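Local coordinates for protein Azi13 (Streptomyces sahachiroi, PDB 5HMB) that probably acts as a PaaI-family hot-dog thioesterase, hydrolysing aromatic acyl thioesters of the naphthoyl type, in azinomycin biosynthesis, at residues A[86-99]-A[110-122]. Residues are numbered along the deposited sequence; the frame is centred on the assembly and turned at random.
Sequences PATVADGRLTSTAL and WSVETVDAAGRLV
Two neighbouring antiparallel strands of the hot-dog fold meet here, 93-99 and 110-115; the N-to-C directions of these short segments differ by 161°. Paired backbone hydrogen bonds, one N-H...O in each direction, join Thr-95 to Val-115, Thr-97 to Glu-113 and Leu-99 to Ser-111; in the last pair, Leu-99 N lies 2.7 Å from Ser-111 O. On the face bearing Ser-96, Ala-98, Val-112 and Thr-114, Ser-96 OG and Thr-114 OG1 hydrogen-bond at 2.8 Å, and Trp-34 NE1 also bonds Ser-96 OG, so two partners grip this buried hydroxyl. Next to them, the CG2 branch of Val-112 presses on Ala-98 CB at 3.6 Å. With CG anti to its carbonyl carbon (chi1 -70°), Trp-110 brings the CE3-CZ3 side of its ring up to the 98-99 backbone, with Ala-98 O at the ring edge, 3.7 Å from CZ3. Replacing Trp-110 by alanine is likely to leave Ala-98 CB without its CE3 neighbour and to open a gap beside this backbone. Beyond the strands, Arg-120 makes salt bridges to two carboxylates: NH2 to Asp-91 OD2 at 3.2 Å, with the guanidinium and carboxylate planes 21° apart, and NE to Asp-116 OD2 at 2.8 Å. Helix 49-68 packs against Ser-96, Ala-98, Trp-110 and Val-112, and strands 29-35 and 121-133 flank the pair.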
# COMPACT_ATOMS: atom_id res chain seq x y z
N PRO A 86 15.28 -11.57 5.47
CA PRO A 86 15.66 -12.41 4.33
C PRO A 86 15.37 -13.86 4.65
O PRO A 86 15.67 -14.34 5.75
CB PRO A 86 17.17 -12.16 4.19
CG PRO A 86 17.51 -11.07 5.17
CD PRO A 86 16.45 -11.08 6.21
N ALA A 87 14.76 -14.56 3.70
CA ALA A 87 14.51 -15.99 3.80
C ALA A 87 15.45 -16.71 2.84
O ALA A 87 15.62 -16.29 1.69
CB ALA A 87 13.05 -16.32 3.48
N THR A 88 16.08 -17.78 3.32
CA THR A 88 16.98 -18.60 2.51
C THR A 88 16.56 -20.05 2.61
O THR A 88 15.67 -20.42 3.38
CB THR A 88 18.44 -18.49 2.96
OG1 THR A 88 18.53 -19.03 4.29
CG2 THR A 88 18.89 -17.06 2.97
N VAL A 89 17.27 -20.89 1.84
CA VAL A 89 17.06 -22.33 1.93
C VAL A 89 17.32 -22.82 3.35
O VAL A 89 16.64 -23.73 3.84
CB VAL A 89 17.94 -23.05 0.90
CG1 VAL A 89 17.52 -22.65 -0.50
CG2 VAL A 89 19.38 -22.68 1.11
N ALA A 90 18.29 -22.21 4.03
CA ALA A 90 18.63 -22.64 5.38
C ALA A 90 17.50 -22.41 6.36
O ALA A 90 17.50 -23.01 7.44
CB ALA A 90 19.89 -21.90 5.87
N ASP A 91 16.52 -21.58 6.02
CA ASP A 91 15.54 -21.19 7.02
C ASP A 91 14.43 -22.20 7.20
O ASP A 91 13.62 -22.05 8.12
CB ASP A 91 14.99 -19.80 6.67
CG ASP A 91 16.03 -18.72 6.86
OD1 ASP A 91 16.84 -18.51 5.93
OD2 ASP A 91 16.09 -18.14 7.97
N GLY A 92 14.39 -23.24 6.37
CA GLY A 92 13.42 -24.30 6.60
C GLY A 92 12.01 -23.97 6.15
O GLY A 92 11.82 -23.30 5.13
N ARG A 93 11.02 -24.45 6.90
CA ARG A 93 9.62 -24.45 6.48
C ARG A 93 8.89 -23.18 6.90
O ARG A 93 8.78 -22.88 8.10
CB ARG A 93 8.88 -25.66 7.04
CG ARG A 93 7.38 -25.53 6.88
CD ARG A 93 6.61 -26.55 7.70
NE ARG A 93 6.64 -27.88 7.10
CZ ARG A 93 5.86 -28.88 7.48
NH1 ARG A 93 4.98 -28.70 8.47
NH2 ARG A 93 5.95 -30.06 6.88
N LEU A 94 8.33 -22.48 5.93
CA LEU A 94 7.54 -21.28 6.16
C LEU A 94 6.06 -21.64 6.25
O LEU A 94 5.58 -22.55 5.57
CB LEU A 94 7.80 -20.27 5.04
CG LEU A 94 9.29 -20.09 4.75
CD1 LEU A 94 9.53 -19.15 3.58
CD2 LEU A 94 10.02 -19.61 6.01
N THR A 95 5.34 -20.92 7.12
CA THR A 95 3.90 -21.10 7.30
C THR A 95 3.19 -19.78 7.01
O THR A 95 3.45 -18.78 7.70
CB THR A 95 3.57 -21.55 8.72
OG1 THR A 95 4.27 -22.77 9.01
CG2 THR A 95 2.08 -21.78 8.87
N SER A 96 2.29 -19.77 6.04
CA SER A 96 1.55 -18.56 5.66
C SER A 96 0.09 -18.68 6.06
O SER A 96 -0.61 -19.62 5.64
CB SER A 96 1.66 -18.30 4.17
OG SER A 96 3.03 -18.13 3.83
N THR A 97 -0.39 -17.71 6.83
CA THR A 97 -1.74 -17.74 7.39
C THR A 97 -2.49 -16.49 6.96
O THR A 97 -2.05 -15.37 7.24
CB THR A 97 -1.68 -17.84 8.91
OG1 THR A 97 -0.97 -19.02 9.25
CG2 THR A 97 -3.08 -17.88 9.49
N ALA A 98 -3.62 -16.69 6.28
CA ALA A 98 -4.49 -15.61 5.85
C ALA A 98 -5.62 -15.44 6.84
O ALA A 98 -6.35 -16.41 7.12
CB ALA A 98 -5.04 -15.89 4.45
N LEU A 99 -5.78 -14.23 7.36
CA LEU A 99 -6.88 -13.94 8.26
C LEU A 99 -7.75 -12.83 7.71
O LEU A 99 -7.24 -11.90 7.06
CB LEU A 99 -6.39 -13.54 9.65
CG LEU A 99 -5.66 -14.66 10.37
CD1 LEU A 99 -5.12 -14.17 11.72
CD2 LEU A 99 -6.59 -15.86 10.52
N TRP A 110 -7.96 -9.49 3.11
CA TRP A 110 -7.34 -10.49 3.97
C TRP A 110 -5.92 -10.07 4.30
O TRP A 110 -5.27 -9.37 3.52
CB TRP A 110 -7.33 -11.87 3.29
CG TRP A 110 -8.68 -12.46 3.19
CD1 TRP A 110 -9.69 -12.06 2.35
CD2 TRP A 110 -9.21 -13.53 3.97
NE1 TRP A 110 -10.81 -12.84 2.57
CE2 TRP A 110 -10.54 -13.74 3.56
CE3 TRP A 110 -8.68 -14.34 4.99
CZ2 TRP A 110 -11.35 -14.73 4.13
CZ3 TRP A 110 -9.48 -15.32 5.55
CH2 TRP A 110 -10.80 -15.51 5.12
N SER A 111 -5.44 -10.51 5.46
CA SER A 111 -4.08 -10.26 5.93
C SER A 111 -3.34 -11.59 6.04
O SER A 111 -3.82 -12.51 6.70
CB SER A 111 -4.09 -9.53 7.28
OG SER A 111 -2.79 -9.43 7.82
N VAL A 112 -2.19 -11.69 5.39
CA VAL A 112 -1.44 -12.94 5.33
C VAL A 112 -0.09 -12.71 5.98
O VAL A 112 0.67 -11.83 5.55
CB VAL A 112 -1.27 -13.42 3.88
CG1 VAL A 112 -0.56 -14.74 3.86
CG2 VAL A 112 -2.61 -13.52 3.19
N GLU A 113 0.21 -13.49 7.01
CA GLU A 113 1.53 -13.47 7.64
C GLU A 113 2.29 -14.74 7.29
O GLU A 113 1.74 -15.84 7.35
CB GLU A 113 1.43 -13.34 9.17
CG GLU A 113 0.74 -12.08 9.64
CD GLU A 113 0.69 -11.99 11.15
OE1 GLU A 113 1.25 -12.90 11.80
OE2 GLU A 113 0.10 -11.03 11.67
N THR A 114 3.54 -14.57 6.89
CA THR A 114 4.44 -15.68 6.61
C THR A 114 5.49 -15.72 7.71
O THR A 114 6.26 -14.76 7.86
CB THR A 114 5.11 -15.49 5.25
OG1 THR A 114 4.13 -15.55 4.21
CG2 THR A 114 6.15 -16.57 5.02
N VAL A 115 5.55 -16.83 8.45
CA VAL A 115 6.48 -16.98 9.58
C VAL A 115 7.39 -18.19 9.39
O VAL A 115 7.07 -19.13 8.66
CB VAL A 115 5.73 -17.10 10.93
CG1 VAL A 115 4.80 -15.93 11.15
CG2 VAL A 115 4.95 -18.40 10.97
N ASP A 116 8.52 -18.17 10.09
CA ASP A 116 9.39 -19.34 10.10
C ASP A 116 9.04 -20.25 11.28
O ASP A 116 8.07 -20.02 12.01
CB ASP A 116 10.87 -18.94 10.10
CG ASP A 116 11.31 -18.16 11.36
OD1 ASP A 116 10.64 -18.19 12.42
OD2 ASP A 116 12.38 -17.53 11.27
N ALA A 117 9.85 -21.30 11.46
CA ALA A 117 9.60 -22.28 12.52
C ALA A 117 9.56 -21.64 13.90
O ALA A 117 8.83 -22.10 14.79
CB ALA A 117 10.67 -23.37 12.48
N ALA A 118 10.34 -20.58 14.12
CA ALA A 118 10.42 -19.92 15.41
C ALA A 118 9.28 -18.94 15.67
O ALA A 118 9.18 -18.41 16.78
CB ALA A 118 11.77 -19.20 15.54
N GLY A 119 8.43 -18.67 14.68
CA GLY A 119 7.45 -17.61 14.80
C GLY A 119 7.96 -16.25 14.37
O GLY A 119 7.23 -15.26 14.52
N ARG A 120 9.19 -16.17 13.85
CA ARG A 120 9.70 -14.93 13.27
C ARG A 120 8.89 -14.55 12.04
O ARG A 120 8.81 -15.33 11.08
CB ARG A 120 11.17 -15.10 12.90
CG ARG A 120 11.80 -13.88 12.23
CD ARG A 120 13.19 -14.18 11.65
NE ARG A 120 13.10 -14.97 10.41
CZ ARG A 120 14.09 -15.12 9.54
NH1 ARG A 120 15.27 -14.53 9.75
NH2 ARG A 120 13.90 -15.85 8.45
N LEU A 121 8.32 -13.35 12.04
CA LEU A 121 7.57 -12.86 10.89
C LEU A 121 8.53 -12.49 9.77
O LEU A 121 9.30 -11.54 9.90
CB LEU A 121 6.69 -11.68 11.29
CG LEU A 121 5.79 -11.11 10.20
CD1 LEU A 121 4.79 -12.13 9.71
CD2 LEU A 121 5.08 -9.87 10.72
N VAL A 122 8.49 -13.25 8.67
CA VAL A 122 9.36 -13.03 7.52
C VAL A 122 8.73 -12.06 6.51
O VAL A 122 9.43 -11.27 5.88
CB VAL A 122 9.67 -14.39 6.86
CG1 VAL A 122 10.52 -14.21 5.60
CG2 VAL A 122 10.36 -15.30 7.87